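Local coordinates for protein precorrin-3 methylase (PDB 3NUT) that probably transfers a methyl group from S-adenosyl-L-methionine to a precorrin ring during cobalamin (vitamin B12) biosynthesis, at residues A121-A126 with A131-D136; M166-P171 with E185-E190. All coordinates share one frame; numbering follows the deposited sequence.

Following the chain from the N terminus, contact 1 comes first: helix 121-129 starts beside S-adenosyl-L-homocysteine, and residues 131-136 fold back against it, closing a short loop with four residues between the segments. Contact 2 opens only afterwards, joining strand 165-169 to helix 179-190 across a longer excursion of 13 residues. The two loops are in series, neither nested nor crossed, and their centres lie about 15 Å apart. They nevertheless touch: Met122 N lies 3.0 Å from Tyr169 OH, a probable hydrogen bond, and Met122 CE packs on Ala167 CB. Strand 165-169 thus sits between helix 121-129 and helix 179-190, and both contacts reach the ligand.

Contact 1: residues A121-A126 with A131-D136. With SAH (S-adenosyl-L-homocysteine), chain E.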
ATOM      1  N   ALA A 121       3.746   4.032   4.866  1.00 26.83           N
ATOM      2  CA  ALA A 121       4.188   3.568   6.166  1.00 26.94           C
ATOM      3  C   ALA A 121       3.829   2.129   6.530  1.00 27.14           C
ATOM      4  O   ALA A 121       4.675   1.397   7.054  1.00 28.33           O
ATOM      5  CB  ALA A 121       3.718   4.545   7.257  1.00 26.19           C
ATOM      6  N   MET A 122       2.609   1.696   6.261  1.00 28.16           N
ATOM      7  CA  MET A 122       2.224   0.324   6.625  1.00 29.74           C
ATOM      8  C   MET A 122       3.118  -0.741   5.971  1.00 30.09           C
ATOM      9  O   MET A 122       3.616  -1.659   6.637  1.00 30.06           O
ATOM     10  CB  MET A 122       0.740   0.045   6.337  1.00 30.23           C
ATOM     11  CG  MET A 122       0.321   0.023   4.860  1.00 31.46           C
ATOM     12  SD  MET A 122      -1.476  -0.237   4.684  1.00 32.11           S
ATOM     13  CE  MET A 122      -1.627  -1.855   5.420  1.00 38.43           C
ATOM     14  N   LEU A 123       3.328  -0.576   4.667  1.00 30.56           N
ATOM     15  CA  LEU A 123       4.097  -1.515   3.868  1.00 30.29           C
ATOM     16  C   LEU A 123       5.573  -1.346   4.141  1.00 29.77           C
ATOM     17  O   LEU A 123       6.317  -2.298   4.019  1.00 29.33           O
ATOM     18  CB  LEU A 123       3.790  -1.336   2.369  1.00 30.84           C
ATOM     19  CG  LEU A 123       2.391  -1.756   1.863  1.00 31.05           C
ATOM     20  CD1 LEU A 123       2.362  -1.724   0.354  1.00 33.44           C
ATOM     21  CD2 LEU A 123       1.990  -3.141   2.333  1.00 32.22           C
ATOM     22  N   ALA A 124       6.000  -0.138   4.514  1.00 28.99           N
ATOM     23  CA  ALA A 124       7.370   0.026   4.933  1.00 29.74           C
ATOM     24  C   ALA A 124       7.616  -0.661   6.307  1.00 30.36           C
ATOM     25  O   ALA A 124       8.664  -1.283   6.508  1.00 30.45           O
ATOM     26  CB  ALA A 124       7.790   1.468   4.935  1.00 28.23           C
ATOM     27  N   ALA A 125       6.647  -0.577   7.217  1.00 30.77           N
ATOM     28  CA  ALA A 125       6.726  -1.301   8.507  1.00 31.85           C
ATOM     29  C   ALA A 125       6.588  -2.823   8.352  1.00 32.29           C
ATOM     30  O   ALA A 125       7.405  -3.597   8.893  1.00 33.53           O
ATOM     31  CB  ALA A 125       5.686  -0.776   9.476  1.00 31.68           C
ATOM     32  N   ALA A 126       5.565  -3.252   7.618  1.00 32.18           N
ATOM     33  CA  ALA A 126       5.466  -4.639   7.150  1.00 32.30           C
ATOM     34  C   ALA A 126       6.816  -5.145   6.654  1.00 32.43           C
ATOM     35  O   ALA A 126       7.266  -6.225   7.049  1.00 32.54           O
ATOM     36  CB  ALA A 126       4.447  -4.748   6.034  1.00 32.43           C
ATOM     37  N   ALA A 131       6.642 -10.052   6.931  1.00 35.02           N
ATOM     38  CA  ALA A 131       5.501 -10.125   6.041  1.00 34.66           C
ATOM     39  C   ALA A 131       4.132 -10.198   6.758  1.00 34.93           C
ATOM     40  O   ALA A 131       3.310 -11.067   6.461  1.00 35.14           O
ATOM     41  CB  ALA A 131       5.694 -11.301   5.080  1.00 34.79           C
ATOM     42  N   PRO A 132       3.869  -9.266   7.691  1.00 35.28           N
ATOM     43  CA  PRO A 132       2.607  -9.293   8.443  1.00 35.72           C
ATOM     44  C   PRO A 132       1.320  -8.988   7.654  1.00 36.39           C
ATOM     45  O   PRO A 132       0.226  -9.347   8.103  1.00 35.40           O
ATOM     46  CB  PRO A 132       2.821  -8.233   9.515  1.00 36.17           C
ATOM     47  CG  PRO A 132       3.890  -7.355   8.970  1.00 35.71           C
ATOM     48  CD  PRO A 132       4.778  -8.222   8.184  1.00 34.81           C
ATOM     49  N   LEU A 133       1.446  -8.342   6.496  1.00 36.81           N
ATOM     50  CA  LEU A 133       0.281  -8.010   5.692  1.00 37.52           C
ATOM     51  C   LEU A 133       0.289  -8.830   4.414  1.00 38.64           C
ATOM     52  O   LEU A 133      -0.281  -8.437   3.378  1.00 39.23           O
ATOM     53  CB  LEU A 133       0.247  -6.500   5.376  1.00 36.76           C
ATOM     54  CG  LEU A 133       0.214  -5.549   6.564  1.00 36.13           C
ATOM     55  CD1 LEU A 133       0.804  -4.205   6.174  1.00 35.27           C
ATOM     56  CD2 LEU A 133      -1.187  -5.382   7.149  1.00 33.63           C
ATOM     57  N   GLY A 134       0.941  -9.985   4.493  1.00 39.69           N
ATOM     58  CA  GLY A 134       1.017 -10.914   3.368  1.00 40.48           C
ATOM     59  C   GLY A 134      -0.324 -11.435   2.874  1.00 41.21           C
ATOM     60  O   GLY A 134      -0.454 -11.812   1.706  1.00 41.47           O
ATOM     61  N   HIS A 135      -1.312 -11.484   3.762  1.00 41.51           N
ATOM     62  CA  HIS A 135      -2.651 -11.920   3.390  1.00 42.20           C
ATOM     63  C   HIS A 135      -3.578 -10.713   3.328  1.00 41.09           C
ATOM     64  O   HIS A 135      -3.144  -9.600   3.608  1.00 40.60           O
ATOM     65  CB  HIS A 135      -3.181 -12.926   4.415  1.00 43.15           C
ATOM     66  CG  HIS A 135      -2.694 -14.326   4.198  1.00 47.86           C
ATOM     67  ND1 HIS A 135      -1.356 -14.636   4.039  1.00 50.11           N
ATOM     68  CD2 HIS A 135      -3.367 -15.504   4.135  1.00 50.74           C
ATOM     69  CE1 HIS A 135      -1.228 -15.941   3.876  1.00 51.11           C
ATOM     70  NE2 HIS A 135      -2.431 -16.491   3.936  1.00 52.42           N
ATOM     71  N   ASP A 136      -4.844 -10.957   2.965  1.00 40.07           N
ATOM     72  CA  ASP A 136      -5.905  -9.954   2.998  1.00 39.04           C
ATOM     73  C   ASP A 136      -5.770  -9.039   4.209  1.00 38.33           C
ATOM     74  O   ASP A 136      -5.644  -9.503   5.347  1.00 38.40           O
ATOM     75  CB  ASP A 136      -7.276 -10.626   3.005  1.00 39.20           C
ATOM     76  CG  ASP A 136      -7.531 -11.440   1.750  1.00 39.27           C
ATOM     77  OD1 ASP A 136      -6.643 -11.489   0.882  1.00 42.84           O
ATOM     78  OD2 ASP A 136      -8.616 -12.038   1.622  1.00 40.22           O
TER
HETATM   79  N   SAH E1501       0.070   9.338   3.419  1.00 37.11           N
HETATM   80  CA  SAH E1501       0.682   8.704   4.627  1.00 37.66           C
HETATM   81  CB  SAH E1501      -0.345   8.584   5.763  1.00 38.01           C
HETATM   82  CG  SAH E1501      -0.613   9.938   6.421  1.00 41.03           C
HETATM   83  SD  SAH E1501      -1.306   9.805   8.053  1.00 46.62           S
HETATM   84  C   SAH E1501       1.125   7.360   4.181  1.00 37.20           C
HETATM   85  O   SAH E1501       0.706   7.028   3.080  1.00 37.07           O
HETATM   86  OXT SAH E1501       1.861   6.591   4.832  1.00 36.04           O
HETATM   87  C5' SAH E1501       0.143   9.873   9.081  1.00 45.29           C
HETATM   88  C4' SAH E1501       0.292   8.590   9.923  1.00 44.43           C
HETATM   89  O4' SAH E1501       0.956   7.588   9.142  1.00 43.89           O
HETATM   90  C3' SAH E1501       1.119   8.702  11.213  1.00 43.67           C
HETATM   91  O3' SAH E1501       0.352   9.023  12.382  1.00 46.00           O
HETATM   92  C2' SAH E1501       1.689   7.309  11.378  1.00 42.87           C
HETATM   93  O2' SAH E1501       0.723   6.397  11.942  1.00 41.92           O
HETATM   94  C1' SAH E1501       1.912   6.876   9.942  1.00 41.15           C
HETATM   95  N9  SAH E1501       3.302   7.139   9.499  1.00 38.13           N
HETATM   96  C8  SAH E1501       3.707   8.030   8.572  1.00 37.86           C
HETATM   97  N7  SAH E1501       5.066   7.968   8.422  1.00 38.37           N
HETATM   98  C5  SAH E1501       5.550   7.020   9.263  1.00 35.89           C
HETATM   99  C6  SAH E1501       6.879   6.430   9.614  1.00 38.11           C
HETATM  100  N6  SAH E1501       8.032   6.847   9.031  1.00 38.31           N
HETATM  101  N1  SAH E1501       6.926   5.455  10.557  1.00 36.38           N
HETATM  102  C2  SAH E1501       5.803   5.017  11.164  1.00 36.43           C
HETATM  103  N3  SAH E1501       4.571   5.509  10.890  1.00 36.76           N
HETATM  104  C4  SAH E1501       4.380   6.491   9.972  1.00 36.77           C
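The helix that starts at the S-adenosyl-L-homocysteine pocket of this tetrapyrrole methylase is packed here against the turn that follows it: Leu133 lies on Met122, Leu123 and Ala126, and Pro132 on Ala126. Ala131 to Gly134 form a type I beta turn ahead of strand 137-141. The contact is apolar and buried, covering 219 Å² summed over both sides. Leu133 CD1 is its focus, 3.7 Å from Ala126 CB and more loosely against Leu123 CD2. Met122 CE presses on Leu133 CD1 at 3.5 Å, tighter than usual van der Waals contact, and also meets Leu133 CD2, so the methionine end spans both branches of the leucine. Met122 CG stands between its backbone N and carbonyl carbon (chi1 67°), and a bend at chi3 (-62°) carries CE towards Leu133, the two side chains crossing at about a right angle. Pro132 lays the CG-CD side of its ring along Ala126, CG being 3.6 Å from Ala126 CA and CD 3.4 Å from Ala126 O. A glycine in place of Pro132 would probably leave Ala126 CA and CB without their ring neighbour and the turn freer to flex. Leu230 of strand 227-231 packs on both Pro132 and Leu133. At the helix start, Ala121 N donates to the ligand carboxylate atom OXT, at 3.2 Å and an N-H...O angle of 159°, while Ala121 CB rests 3.4 Å from adenine atom C4.

Contact 2: residues M166-P171 with E185-E190; sequences MAFYNP and EILREE. With SAH (S-adenosyl-L-homocysteine), chain E.
Leu187, pointing from helix 179-190 toward strand 165-169, meets Met166 and Phe168 and carries the whole contact between these segments. From CB the leucine reaches CG, where it forks, and each methyl takes one partner. Leu187 CD1 comes to the edge of the Phe168 ring, near its plane, 4.0 Å from Phe168 CE2; ring and leucine approach from opposite directions. Leu187 CD2 goes to the methyl end of the methionine, 3.7 Å from Met166 CE. There the two side chains slide past each other in opposite directions; Met166, extended beyond CG, carries CE across to the helix. The contact is small, 105 Å² summed over both sides, yet all three residues are buried. Leu156 of helix 149-161 also packs on Phe168, so the strand meets a second helix through that ring; Leu215, from a loop, packs on Leu187.

At the strand's end Tyr169 and, just beyond it, Asn170 meet the ligand. Asn170 N donates to ribose atom O2' at 3.2 Å, nearly straight at 173°, and Asn170 OD1 lies 2.9 Å from O3', so that backbone and side chain address neighbouring ribose hydroxyls. Asn170 CG lies anti to the carbonyl carbon (chi1 -57°), which brings OD1 to that hydroxyl. Its ND2 is also held, by Asn141 OD1. Tyr169 presents its ring edge to the ligand carboxylate, with CE1 3.3 Å from OXT in the ring plane, and CD1 approaches ribose atom O4'. Met166 and Phe168 thus pack on a helix while Asn170 binds the ligand. Tetrapyrrole methylases, the class III methyltransferases, hold their cofactor in the cleft between two alpha/beta domains, and the C-terminal end of this strand lines that site here.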
ATOM      1  N   MET A 166      -4.685  -6.045   9.840  1.00 37.19           N
ATOM      2  CA  MET A 166      -4.973  -4.597   9.804  1.00 37.43           C
ATOM      3  C   MET A 166      -3.792  -3.690  10.090  1.00 37.28           C
ATOM      4  O   MET A 166      -2.852  -4.048  10.835  1.00 37.50           O
ATOM      5  CB  MET A 166      -6.089  -4.203  10.774  1.00 37.49           C
ATOM      6  CG  MET A 166      -7.010  -5.298  11.243  1.00 38.12           C
ATOM      7  SD  MET A 166      -8.011  -4.620  12.572  1.00 41.46           S
ATOM      8  CE  MET A 166      -8.954  -6.064  13.055  1.00 43.49           C
ATOM      9  N   ALA A 167      -3.870  -2.490   9.541  1.00 36.21           N
ATOM     10  CA  ALA A 167      -2.922  -1.463   9.870  1.00 36.64           C
ATOM     11  C   ALA A 167      -3.617  -0.183  10.312  1.00 36.86           C
ATOM     12  O   ALA A 167      -4.561   0.288   9.670  1.00 36.99           O
ATOM     13  CB  ALA A 167      -1.998  -1.196   8.697  1.00 36.36           C
ATOM     14  N   PHE A 168      -3.123   0.387  11.403  1.00 37.87           N
ATOM     15  CA  PHE A 168      -3.683   1.613  11.978  1.00 38.72           C
ATOM     16  C   PHE A 168      -2.818   2.834  11.714  1.00 38.82           C
ATOM     17  O   PHE A 168      -1.668   2.875  12.119  1.00 38.35           O
ATOM     18  CB  PHE A 168      -3.905   1.451  13.496  1.00 39.05           C
ATOM     19  CG  PHE A 168      -4.856   0.332  13.854  1.00 40.08           C
ATOM     20  CD1 PHE A 168      -6.006   0.103  13.084  1.00 40.58           C
ATOM     21  CD2 PHE A 168      -4.605  -0.490  14.955  1.00 39.40           C
ATOM     22  CE1 PHE A 168      -6.886  -0.925  13.403  1.00 41.87           C
ATOM     23  CE2 PHE A 168      -5.494  -1.529  15.295  1.00 40.71           C
ATOM     24  CZ  PHE A 168      -6.625  -1.751  14.514  1.00 42.40           C
ATOM     25  N   TYR A 169      -3.390   3.817  11.021  1.00 39.90           N
ATOM     26  CA  TYR A 169      -2.739   5.098  10.806  1.00 41.19           C
ATOM     27  C   TYR A 169      -3.269   6.099  11.836  1.00 42.35           C
ATOM     28  O   TYR A 169      -4.478   6.156  12.106  1.00 42.60           O
ATOM     29  CB  TYR A 169      -2.976   5.600   9.371  1.00 41.02           C
ATOM     30  CG  TYR A 169      -2.153   4.910   8.272  1.00 41.19           C
ATOM     31  CD1 TYR A 169      -1.152   5.596   7.585  1.00 40.14           C
ATOM     32  CD2 TYR A 169      -2.390   3.579   7.918  1.00 39.53           C
ATOM     33  CE1 TYR A 169      -0.398   4.970   6.576  1.00 41.43           C
ATOM     34  CE2 TYR A 169      -1.650   2.948   6.927  1.00 40.82           C
ATOM     35  CZ  TYR A 169      -0.654   3.642   6.242  1.00 41.81           C
ATOM     36  OH  TYR A 169       0.087   2.993   5.247  1.00 40.99           O
ATOM     37  N   ASN A 170      -2.361   6.878  12.416  1.00 44.01           N
ATOM     38  CA  ASN A 170      -2.732   7.918  13.379  1.00 45.24           C
ATOM     39  C   ASN A 170      -3.346   7.285  14.620  1.00 46.70           C
ATOM     40  O   ASN A 170      -4.520   7.485  14.899  1.00 46.83           O
ATOM     41  CB  ASN A 170      -3.721   8.898  12.736  1.00 44.78           C
ATOM     42  CG  ASN A 170      -3.177   9.523  11.492  1.00 43.82           C
ATOM     43  OD1 ASN A 170      -2.158  10.179  11.528  1.00 42.86           O
ATOM     44  ND2 ASN A 170      -3.849   9.315  10.378  1.00 44.28           N
ATOM     45  N   PRO A 171      -2.553   6.502  15.367  1.00 48.42           N
ATOM     46  CA  PRO A 171      -3.181   5.735  16.438  1.00 49.73           C
ATOM     47  C   PRO A 171      -3.544   6.622  17.643  1.00 51.25           C
ATOM     48  O   PRO A 171      -4.662   6.515  18.162  1.00 51.53           O
ATOM     49  CB  PRO A 171      -2.121   4.674  16.790  1.00 49.80           C
ATOM     50  CG  PRO A 171      -0.910   4.961  15.917  1.00 48.55           C
ATOM     51  CD  PRO A 171      -1.086   6.355  15.381  1.00 48.43           C
ATOM     52  N   GLU A 185      -9.839  -2.374  23.207  1.00 58.05           N
ATOM     53  CA  GLU A 185     -10.958  -3.014  23.892  1.00 58.74           C
ATOM     54  C   GLU A 185     -11.789  -3.752  22.859  1.00 58.43           C
ATOM     55  O   GLU A 185     -12.051  -4.950  23.013  1.00 58.14           O
ATOM     56  CB  GLU A 185     -11.815  -1.980  24.665  1.00 59.14           C
ATOM     57  CG  GLU A 185     -12.816  -2.581  25.682  1.00 61.16           C
ATOM     58  CD  GLU A 185     -13.937  -1.613  26.092  1.00 63.71           C
ATOM     59  OE1 GLU A 185     -14.131  -1.407  27.311  1.00 64.36           O
ATOM     60  OE2 GLU A 185     -14.629  -1.057  25.201  1.00 65.56           O
ATOM     61  N   ILE A 186     -12.186  -3.044  21.801  1.00 58.24           N
ATOM     62  CA  ILE A 186     -12.904  -3.677  20.697  1.00 58.38           C
ATOM     63  C   ILE A 186     -12.127  -4.904  20.198  1.00 58.62           C
ATOM     64  O   ILE A 186     -12.711  -5.946  19.898  1.00 59.05           O
ATOM     65  CB  ILE A 186     -13.122  -2.725  19.494  1.00 58.29           C
ATOM     66  CG1 ILE A 186     -13.485  -1.298  19.937  1.00 57.91           C
ATOM     67  CG2 ILE A 186     -14.151  -3.320  18.517  1.00 58.87           C
ATOM     68  CD1 ILE A 186     -14.954  -1.012  20.058  1.00 56.63           C
ATOM     69  N   LEU A 187     -10.807  -4.775  20.114  1.00 58.75           N
ATOM     70  CA  LEU A 187      -9.982  -5.840  19.561  1.00 58.76           C
ATOM     71  C   LEU A 187      -9.966  -7.059  20.467  1.00 58.73           C
ATOM     72  O   LEU A 187     -10.185  -8.189  20.006  1.00 58.87           O
ATOM     73  CB  LEU A 187      -8.560  -5.348  19.273  1.00 58.92           C
ATOM     74  CG  LEU A 187      -8.274  -4.660  17.935  1.00 59.03           C
ATOM     75  CD1 LEU A 187      -6.771  -4.424  17.822  1.00 59.22           C
ATOM     76  CD2 LEU A 187      -8.785  -5.485  16.747  1.00 58.97           C
ATOM     77  N   ARG A 188      -9.706  -6.836  21.754  1.00 58.62           N
ATOM     78  CA  ARG A 188      -9.921  -7.880  22.750  1.00 58.46           C
ATOM     79  C   ARG A 188     -11.344  -8.467  22.640  1.00 58.59           C
ATOM     80  O   ARG A 188     -11.506  -9.685  22.706  1.00 58.63           O
ATOM     81  CB  ARG A 188      -9.619  -7.380  24.155  1.00 58.11           C
ATOM     82  CG  ARG A 188      -8.146  -7.076  24.359  1.00 58.01           C
ATOM     83  CD  ARG A 188      -7.856  -6.591  25.761  1.00 57.93           C
ATOM     84  NE  ARG A 188      -8.712  -5.467  26.167  1.00 58.92           N
ATOM     85  CZ  ARG A 188      -8.273  -4.259  26.509  1.00 57.37           C
ATOM     86  NH1 ARG A 188      -6.973  -3.975  26.502  1.00 56.02           N
ATOM     87  NH2 ARG A 188      -9.146  -3.330  26.861  1.00 57.97           N
ATOM     88  N   GLU A 189     -12.356  -7.625  22.408  1.00 58.69           N
ATOM     89  CA  GLU A 189     -13.726  -8.123  22.275  1.00 58.57           C
ATOM     90  C   GLU A 189     -13.876  -9.119  21.148  1.00 58.41           C
ATOM     91  O   GLU A 189     -14.478 -10.166  21.336  1.00 58.97           O
ATOM     92  CB  GLU A 189     -14.746  -6.992  22.157  1.00 58.79           C
ATOM     93  CG  GLU A 189     -15.058  -6.349  23.507  1.00 60.36           C
ATOM     94  CD  GLU A 189     -16.210  -5.352  23.472  1.00 61.55           C
ATOM     95  OE1 GLU A 189     -16.985  -5.353  22.498  1.00 63.23           O
ATOM     96  OE2 GLU A 189     -16.346  -4.573  24.439  1.00 61.95           O
ATOM     97  N   GLU A 190     -13.292  -8.821  19.992  1.00 58.35           N
ATOM     98  CA  GLU A 190     -13.578  -9.586  18.766  1.00 58.03           C
ATOM     99  C   GLU A 190     -12.522 -10.620  18.350  1.00 58.47           C
ATOM    100  O   GLU A 190     -12.744 -11.389  17.416  1.00 58.30           O
ATOM    101  CB  GLU A 190     -13.849  -8.620  17.610  1.00 57.71           C
ATOM    102  CG  GLU A 190     -15.098  -7.783  17.773  1.00 56.10           C
ATOM    103  CD  GLU A 190     -16.324  -8.423  17.163  1.00 54.77           C
ATOM    104  OE1 GLU A 190     -16.184  -9.376  16.365  1.00 53.92           O
ATOM    105  OE2 GLU A 190     -17.441  -7.961  17.467  1.00 55.05           O
TER
HETATM  106  N   SAH E1501       0.070   9.338   3.419  1.00 37.11           N
HETATM  107  CA  SAH E1501       0.682   8.704   4.627  1.00 37.66           C
HETATM  108  CB  SAH E1501      -0.345   8.584   5.763  1.00 38.01           C
HETATM  109  CG  SAH E1501      -0.613   9.938   6.421  1.00 41.03           C
HETATM  110  SD  SAH E1501      -1.306   9.805   8.053  1.00 46.62           S
HETATM  111  C   SAH E1501       1.125   7.360   4.181  1.00 37.20           C
HETATM  112  O   SAH E1501       0.706   7.028   3.080  1.00 37.07           O
HETATM  113  OXT SAH E1501       1.861   6.591   4.832  1.00 36.04           O
HETATM  114  C5' SAH E1501       0.143   9.873   9.081  1.00 45.29           C
HETATM  115  C4' SAH E1501       0.292   8.590   9.923  1.00 44.43           C
HETATM  116  O4' SAH E1501       0.956   7.588   9.142  1.00 43.89           O
HETATM  117  C3' SAH E1501       1.119   8.702  11.213  1.00 43.67           C
HETATM  118  O3' SAH E1501       0.352   9.023  12.382  1.00 46.00           O
HETATM  119  C2' SAH E1501       1.689   7.309  11.378  1.00 42.87           C
HETATM  120  O2' SAH E1501       0.723   6.397  11.942  1.00 41.92           O
HETATM  121  C1' SAH E1501       1.912   6.876   9.942  1.00 41.15           C
HETATM  122  N9  SAH E1501       3.302   7.139   9.499  1.00 38.13           N
HETATM  123  C8  SAH E1501       3.707   8.030   8.572  1.00 37.86           C
HETATM  124  N7  SAH E1501       5.066   7.968   8.422  1.00 38.37           N
HETATM  125  C5  SAH E1501       5.550   7.020   9.263  1.00 35.89           C
HETATM  126  C6  SAH E1501       6.879   6.430   9.614  1.00 38.11           C
HETATM  127  N6  SAH E1501       8.032   6.847   9.031  1.00 38.31           N
HETATM  128  N1  SAH E1501       6.926   5.455  10.557  1.00 36.38           N
HETATM  129  C2  SAH E1501       5.803   5.017  11.164  1.00 36.43           C
HETATM  130  N3  SAH E1501       4.571   5.509  10.890  1.00 36.76           N
HETATM  131  C4  SAH E1501       4.380   6.491   9.972  1.00 36.77           C